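Local coordinates for AB hydrolase-1 domain-containing protein (Thermoplasma acidophilum DSM 1728, PDB 3BDI) that is an ABHD14-family alpha/beta hydrolase of unknown substrate that probably works as a serine hydrolase in the cytoplasm, at residues 6-9 against 14-17; 16-21 against 91-96. All blocks are in the same frame, centred on the assembly; numbering follows the deposited sequence.

Contact 1. Residues 6-9 against 14-17; sequences EEFI and TRVF
The Phe8 ring is gripped between Arg15 and Phe17, side chains of the neighbouring strand that reach its two opposite faces. Phe8 CB sits 3.8 Å from Val16 O, and with CG anti to the carbonyl carbon (chi1 -64°) the ring is set between those two side chains. Over one face lies the Arg15 guanidinium in a stacked cation-pi contact, turned only 14° from the ring plane: Arg15 CZ is 3.7 Å from Phe8 CG, Arg15 NH2 lies near Phe8 CD1, and Arg15 NH1 approaches Phe8 CE2 to 3.3 Å. On the other face Phe8 CE2 meets Phe17 CB at 3.6 Å, and Phe8 CZ at the far end meets Phe17 CD1 at 3.7 Å, the two phenyl planes being inclined at 55°. Beside the ring, the antiparallel backbones are tied by the hydrogen-bonded pair Ile9 and Val16, whose two N-H...O bonds are nearly straight; their side chains lie side by side on the sheet face away from Phe8, which pairs with Phe17 without hydrogen bonds. Phe17 is buried and makes a cation-pi contact of its own with Arg69. The flat Arg15 guanidinium thus probably gains from the pi electrons of Phe8, whose opposite face meets a buried aromatic ring.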
ATOM      1  N   GLU A   6      -9.516  -6.626  14.500  1.00 12.39           N
ATOM      2  CA  GLU A   6      -8.998  -5.266  14.751  1.00 11.64           C
ATOM      3  C   GLU A   6      -8.265  -5.343  16.087  1.00 12.69           C
ATOM      4  O   GLU A   6      -8.810  -5.843  17.072  1.00 13.52           O
ATOM      5  CB  GLU A   6     -10.104  -4.242  14.762  1.00 12.19           C
ATOM      6  CG  GLU A   6     -10.866  -4.171  13.463  1.00 11.92           C
ATOM      7  CD  GLU A   6     -12.018  -3.204  13.474  1.00 18.61           C
ATOM      8  OE1 GLU A   6     -12.842  -3.277  14.415  1.00 24.38           O
ATOM      9  OE2 GLU A   6     -12.155  -2.378  12.553  1.00 17.05           O
ATOM     10  N   GLU A   7      -7.014  -4.924  16.133  1.00 10.09           N
ATOM     11  CA  GLU A   7      -6.179  -5.181  17.297  1.00 10.66           C
ATOM     12  C   GLU A   7      -4.988  -4.244  17.292  1.00 10.93           C
ATOM     13  O   GLU A   7      -4.700  -3.556  16.302  1.00 11.15           O
ATOM     14  CB  GLU A   7      -5.657  -6.618  17.277  1.00 10.16           C
ATOM     15  CG  GLU A   7      -4.745  -6.920  16.111  1.00 12.43           C
ATOM     16  CD  GLU A   7      -4.348  -8.395  15.951  1.00 15.08           C
ATOM     17  OE1 GLU A   7      -5.008  -9.272  16.561  1.00 16.19           O
ATOM     18  OE2 GLU A   7      -3.411  -8.663  15.168  1.00 13.70           O
ATOM     19  N   PHE A   8      -4.266  -4.209  18.393  1.00  9.40           N
ATOM     20  CA  PHE A   8      -3.030  -3.474  18.493  1.00  9.83           C
ATOM     21  C   PHE A   8      -1.875  -4.457  18.573  1.00 11.34           C
ATOM     22  O   PHE A   8      -1.970  -5.491  19.242  1.00 15.37           O
ATOM     23  CB  PHE A   8      -3.037  -2.528  19.676  1.00 10.21           C
ATOM     24  CG  PHE A   8      -4.064  -1.448  19.565  1.00 10.31           C
ATOM     25  CD1 PHE A   8      -5.385  -1.644  19.970  1.00 10.90           C
ATOM     26  CD2 PHE A   8      -3.721  -0.228  19.047  1.00 11.11           C
ATOM     27  CE1 PHE A   8      -6.308  -0.644  19.781  1.00 12.20           C
ATOM     28  CE2 PHE A   8      -4.651   0.771  18.902  1.00 11.03           C
ATOM     29  CZ  PHE A   8      -5.940   0.539  19.289  1.00 11.70           C
ATOM     30  N   ILE A   9      -0.827  -4.167  17.811  0.50  8.76           N
ATOM     31  CA  ILE A   9       0.408  -4.974  17.716  0.50  8.98           C
ATOM     32  C   ILE A   9       1.575  -4.078  18.175  0.50  9.30           C
ATOM     33  O   ILE A   9       1.553  -2.843  17.983  0.50 10.44           O
ATOM     34  CB  ILE A   9       0.615  -5.544  16.263  0.50  8.80           C
ATOM     35  CG1 ILE A   9       1.708  -6.623  16.237  0.50  7.01           C
ATOM     36  CG2 ILE A   9       0.828  -4.425  15.227  0.50 13.34           C
ATOM     37  CD1 ILE A   9       1.661  -7.480  15.027  0.50  8.08           C
ATOM     38  N   THR A  14       6.531   0.447  19.324  1.00  9.93           N
ATOM     39  CA  THR A  14       5.451   1.353  18.911  1.00  8.93           C
ATOM     40  C   THR A  14       4.154   0.584  18.845  1.00  9.01           C
ATOM     41  O   THR A  14       4.076  -0.455  18.151  1.00 10.12           O
ATOM     42  CB  THR A  14       5.775   1.990  17.559  1.00 10.51           C
ATOM     43  OG1 THR A  14       6.931   2.811  17.714  1.00 10.98           O
ATOM     44  CG2 THR A  14       4.612   2.887  17.052  1.00 10.59           C
ATOM     45  N   ARG A  15       3.132   1.101  19.522  1.00  8.40           N
ATOM     46  CA  ARG A  15       1.817   0.489  19.553  1.00  8.49           C
ATOM     47  C   ARG A  15       0.983   0.823  18.311  1.00  7.98           C
ATOM     48  O   ARG A  15       0.468   1.932  18.176  1.00  9.51           O
ATOM     49  CB  ARG A  15       1.085   0.886  20.838  1.00  8.59           C
ATOM     50  CG  ARG A  15      -0.235   0.183  21.115  1.00 10.25           C
ATOM     51  CD  ARG A  15      -0.842   0.716  22.341  1.00 10.90           C
ATOM     52  NE  ARG A  15      -2.071   0.063  22.773  1.00 12.69           N
ATOM     53  CZ  ARG A  15      -3.294   0.550  22.589  1.00 11.16           C
ATOM     54  NH1 ARG A  15      -3.523   1.654  21.930  1.00 10.35           N
ATOM     55  NH2 ARG A  15      -4.322  -0.143  23.089  1.00 12.67           N
ATOM     56  N   VAL A  16       0.867  -0.141  17.412  1.00  7.65           N
ATOM     57  CA  VAL A  16       0.277   0.022  16.100  1.00  8.23           C
ATOM     58  C   VAL A  16      -1.107  -0.599  16.080  1.00  8.06           C
ATOM     59  O   VAL A  16      -1.259  -1.764  16.440  1.00  8.98           O
ATOM     60  CB  VAL A  16       1.183  -0.653  15.050  1.00  8.83           C
ATOM     61  CG1 VAL A  16       0.547  -0.636  13.670  1.00  9.34           C
ATOM     62  CG2 VAL A  16       2.513   0.069  15.028  1.00 11.04           C
ATOM     63  N   PHE A  17      -2.104   0.159  15.650  1.00  7.95           N
ATOM     64  CA  PHE A  17      -3.418  -0.389  15.357  1.00  7.78           C
ATOM     65  C   PHE A  17      -3.394  -1.043  13.989  1.00  7.60           C
ATOM     66  O   PHE A  17      -2.861  -0.499  13.035  1.00  8.13           O
ATOM     67  CB  PHE A  17      -4.473   0.716  15.339  1.00  7.37           C
ATOM     68  CG  PHE A  17      -5.855   0.236  14.960  1.00  7.96           C
ATOM     69  CD1 PHE A  17      -6.565  -0.547  15.839  1.00  8.20           C
ATOM     70  CD2 PHE A  17      -6.449   0.580  13.742  1.00  9.08           C
ATOM     71  CE1 PHE A  17      -7.798  -1.027  15.506  1.00  9.69           C
ATOM     72  CE2 PHE A  17      -7.697   0.128  13.397  1.00 10.02           C
ATOM     73  CZ  PHE A  17      -8.399  -0.670  14.316  1.00  8.13           C
TER

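Contact 2. Residues 16-21 against 91-96; sequences VFQRKM and RDYLKA
Tyr93 of the helix and Gln18 of the strand meet through a short hydrogen bond, in which Tyr93 OH donates to Gln18 OE1 at 2.6 Å. Ring and amide planes stand almost perpendicular, 81° apart, and the hydroxyl reaches the amide oxygen tilted 23° out of the carbonyl plane. The tyrosine has CG anti to the backbone N (chi1 173°), which carries the ring from the helix toward the strand; Gln18 OE1 also lies 3.0 Å from Tyr93 CE1, and Gln18 CB is near the hydroxyl. Val16 CG1 makes a looser apolar contact with Tyr93 CE1 at 4.5 Å. Gln18 NE2 in turn bonds to Asn97 OD1 and probably to Glu7 OE2, which would hold the amide from both ends and limit its rotation. A phenylalanine in place of Tyr93 would probably leave Gln18 OE1 without this donor in a buried setting. The ring also packs on Tyr60 and Pro62 of strand 57-62, which lies next to strand 14-21. This is the layered architecture of the alpha/beta hydrolase fold, with helix 83-96 laid against one face of the central sheet.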
ATOM      1  N   VAL A  16       0.867  -0.141  17.412  1.00  7.65           N
ATOM      2  CA  VAL A  16       0.277   0.022  16.100  1.00  8.23           C
ATOM      3  C   VAL A  16      -1.107  -0.599  16.080  1.00  8.06           C
ATOM      4  O   VAL A  16      -1.259  -1.764  16.440  1.00  8.98           O
ATOM      5  CB  VAL A  16       1.183  -0.653  15.050  1.00  8.83           C
ATOM      6  CG1 VAL A  16       0.547  -0.636  13.670  1.00  9.34           C
ATOM      7  CG2 VAL A  16       2.513   0.069  15.028  1.00 11.04           C
ATOM      8  N   PHE A  17      -2.104   0.159  15.650  1.00  7.95           N
ATOM      9  CA  PHE A  17      -3.418  -0.389  15.357  1.00  7.78           C
ATOM     10  C   PHE A  17      -3.394  -1.043  13.989  1.00  7.60           C
ATOM     11  O   PHE A  17      -2.861  -0.499  13.035  1.00  8.13           O
ATOM     12  CB  PHE A  17      -4.473   0.716  15.339  1.00  7.37           C
ATOM     13  CG  PHE A  17      -5.855   0.236  14.960  1.00  7.96           C
ATOM     14  CD1 PHE A  17      -6.565  -0.547  15.839  1.00  8.20           C
ATOM     15  CD2 PHE A  17      -6.449   0.580  13.742  1.00  9.08           C
ATOM     16  CE1 PHE A  17      -7.798  -1.027  15.506  1.00  9.69           C
ATOM     17  CE2 PHE A  17      -7.697   0.128  13.397  1.00 10.02           C
ATOM     18  CZ  PHE A  17      -8.399  -0.670  14.316  1.00  8.13           C
ATOM     19  N   GLN A  18      -3.981  -2.237  13.897  1.00  8.32           N
ATOM     20  CA  GLN A  18      -4.174  -2.861  12.595  1.00  8.58           C
ATOM     21  C   GLN A  18      -5.474  -3.582  12.466  1.00  8.02           C
ATOM     22  O   GLN A  18      -6.079  -4.010  13.451  1.00  7.94           O
ATOM     23  CB  GLN A  18      -3.016  -3.840  12.260  1.00  9.31           C
ATOM     24  CG  GLN A  18      -3.008  -5.116  13.094  1.00  9.46           C
ATOM     25  CD  GLN A  18      -1.898  -6.093  12.668  1.00  8.96           C
ATOM     26  OE1 GLN A  18      -1.090  -5.787  11.802  1.00 10.85           O
ATOM     27  NE2 GLN A  18      -1.805  -7.249  13.327  1.00  9.72           N
ATOM     28  N   ARG A  19      -5.878  -3.741  11.227  1.00  8.39           N
ATOM     29  CA  ARG A  19      -7.026  -4.557  10.811  1.00  8.39           C
ATOM     30  C   ARG A  19      -6.529  -5.653   9.904  1.00  8.20           C
ATOM     31  O   ARG A  19      -5.701  -5.410   9.043  1.00  9.87           O
ATOM     32  CB  ARG A  19      -8.022  -3.684  10.067  1.00  9.11           C
ATOM     33  CG  ARG A  19      -8.292  -2.350  10.762  1.00  9.68           C
ATOM     34  CD  ARG A  19      -9.270  -1.515   9.994  1.00 10.82           C
ATOM     35  NE  ARG A  19     -10.648  -1.979  10.168  1.00 10.14           N
ATOM     36  CZ  ARG A  19     -11.617  -1.773   9.272  1.00 10.23           C
ATOM     37  NH1 ARG A  19     -11.330  -1.255   8.085  1.00 11.49           N
ATOM     38  NH2 ARG A  19     -12.856  -2.179   9.547  1.00 14.20           N
ATOM     39  N   LYS A  20      -7.025  -6.885  10.112  1.00 10.25           N
ATOM     40  CA  LYS A  20      -6.534  -7.980   9.282  1.00  9.55           C
ATOM     41  C   LYS A  20      -7.609  -9.012   9.042  1.00 10.51           C
ATOM     42  O   LYS A  20      -8.476  -9.154   9.860  1.00 11.71           O
ATOM     43  CB  LYS A  20      -5.297  -8.646   9.893  1.00  8.97           C
ATOM     44  CG  LYS A  20      -5.583  -9.399  11.162  1.00 10.89           C
ATOM     45  CD  LYS A  20      -4.308  -9.902  11.811  1.00 11.76           C
ATOM     46  CE  LYS A  20      -4.599 -10.807  13.003  1.00 12.84           C
ATOM     47  NZ  LYS A  20      -3.376 -11.137  13.826  1.00 13.33           N
HETATM   48  N   MSE A  21      -7.516  -9.679   7.898  1.00 10.32           N
HETATM   49  CA  MSE A  21      -8.361 -10.835   7.581  1.00 10.86           C
HETATM   50  C   MSE A  21      -7.449 -11.928   7.037  1.00  9.76           C
HETATM   51  O   MSE A  21      -6.935 -11.826   5.954  1.00 12.41           O
HETATM   52  CB  MSE A  21      -9.405 -10.428   6.570  1.00 10.26           C
HETATM   53  CG  MSE A  21     -10.410 -11.545   6.260  1.00 12.18           C
HETATM   54 SE   MSE A  21     -11.955 -11.051   5.206  0.75 13.32          SE
HETATM   55  CE  MSE A  21     -13.042 -10.195   6.527  1.00 13.09           C
ATOM     56  N   ARG A  91       8.890  -3.208   6.599  0.50 10.47           N
ATOM     57  CA  ARG A  91       9.652  -4.444   6.849  0.50 11.17           C
ATOM     58  C   ARG A  91       9.363  -5.008   8.241  0.50 10.79           C
ATOM     59  O   ARG A  91       9.058  -6.189   8.399  0.50 12.43           O
ATOM     60  CB  ARG A  91      11.132  -4.169   6.709  0.50 12.13           C
ATOM     61  CG  ARG A  91      11.980  -5.413   6.862  0.50 13.07           C
ATOM     62  CD  ARG A  91      13.421  -5.057   6.824  0.50 18.63           C
ATOM     63  NE  ARG A  91      13.963  -4.730   8.142  0.50 23.86           N
ATOM     64  CZ  ARG A  91      14.112  -3.511   8.649  0.50 21.26           C
ATOM     65  NH1 ARG A  91      13.717  -2.424   8.006  0.50 34.17           N
ATOM     66  NH2 ARG A  91      14.661  -3.379   9.840  0.50 28.10           N
ATOM     67  N   ASP A  92       9.466  -4.141   9.246  1.00  9.90           N
ATOM     68  CA  ASP A  92       9.293  -4.562  10.648  1.00 11.68           C
ATOM     69  C   ASP A  92       7.873  -4.989  10.966  1.00 10.31           C
ATOM     70  O   ASP A  92       7.637  -5.865  11.783  1.00 10.82           O
ATOM     71  CB  ASP A  92       9.748  -3.437  11.585  1.00 11.67           C
ATOM     72  CG  ASP A  92      11.269  -3.206  11.566  1.00 12.02           C
ATOM     73  OD1 ASP A  92      11.986  -3.987  10.895  1.00 14.01           O
ATOM     74  OD2 ASP A  92      11.742  -2.195  12.127  1.00 11.73           O
ATOM     75  N   TYR A  93       6.910  -4.309  10.334  1.00 10.41           N
ATOM     76  CA  TYR A  93       5.483  -4.595  10.483  1.00 11.48           C
ATOM     77  C   TYR A  93       5.132  -5.961   9.895  1.00  9.57           C
ATOM     78  O   TYR A  93       4.437  -6.737  10.531  1.00 10.75           O
ATOM     79  CB  TYR A  93       4.678  -3.485   9.787  1.00 10.41           C
ATOM     80  CG  TYR A  93       3.199  -3.760   9.725  1.00  9.58           C
ATOM     81  CD1 TYR A  93       2.403  -3.709  10.844  1.00  9.18           C
ATOM     82  CD2 TYR A  93       2.619  -4.147   8.507  1.00  9.78           C
ATOM     83  CE1 TYR A  93       1.071  -3.966  10.745  1.00  8.44           C
ATOM     84  CE2 TYR A  93       1.288  -4.392   8.395  1.00  9.84           C
ATOM     85  CZ  TYR A  93       0.494  -4.343   9.533  1.00  7.90           C
ATOM     86  OH  TYR A  93      -0.851  -4.610   9.459  1.00 10.16           O
ATOM     87  N   LEU A  94       5.659  -6.262   8.707  1.00 10.90           N
ATOM     88  CA  LEU A  94       5.455  -7.582   8.159  1.00 11.45           C
ATOM     89  C   LEU A  94       6.082  -8.652   9.063  1.00 12.30           C
ATOM     90  O   LEU A  94       5.436  -9.647   9.377  1.00 12.54           O
ATOM     91  CB  LEU A  94       5.999  -7.642   6.742  1.00 12.15           C
ATOM     92  CG  LEU A  94       5.270  -6.828   5.662  1.00 14.01           C
ATOM     93  CD1 LEU A  94       6.020  -6.940   4.338  1.00 16.41           C
ATOM     94  CD2 LEU A  94       3.813  -7.303   5.507  1.00 13.66           C
ATOM     95  N   LYS A  95       7.300  -8.403   9.546  1.00 14.60           N
ATOM     96  CA  LYS A  95       7.993  -9.349  10.438  1.00 14.27           C
ATOM     97  C   LYS A  95       7.203  -9.564  11.711  1.00 12.92           C
ATOM     98  O   LYS A  95       7.064 -10.687  12.189  1.00 14.34           O
ATOM     99  CB  LYS A  95       9.396  -8.843  10.771  1.00 14.84           C
ATOM    100  CG  LYS A  95      10.214  -9.757  11.696  1.00 20.47           C
ATOM    101  CD  LYS A  95      11.643  -9.256  11.879  1.00 23.47           C
ATOM    102  N   ALA A  96       6.639  -8.494  12.278  1.00 11.13           N
ATOM    103  CA  ALA A  96       5.860  -8.633  13.502  1.00 11.60           C
ATOM    104  C   ALA A  96       4.644  -9.527  13.344  1.00 11.77           C
ATOM    105  O   ALA A  96       4.197 -10.153  14.288  1.00 13.93           O
ATOM    106  CB  ALA A  96       5.438  -7.244  14.037  1.00 12.02           C
TER

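Overall arrangement
From the N terminus, strand 5-11 turns back into strand 14-21, and contact 1 closes this short hairpin at the outer edge of the mixed sheet. The chain then runs on through strands 28-33 and 57-62 before helix 83-96 returns to strand 14-21, where contact 2 closes a loop of some seventy residues. The loops neither nest nor cross: they follow one another, sharing Val16 and Phe17, with centres about 8 Å apart. Glu7 joins the two, its OE2 forming a salt bridge to Lys20 NZ, while in the given conformer Ile9 also packs on Ala96. Together they tie the edge hairpin to the helix layer on one sheet face.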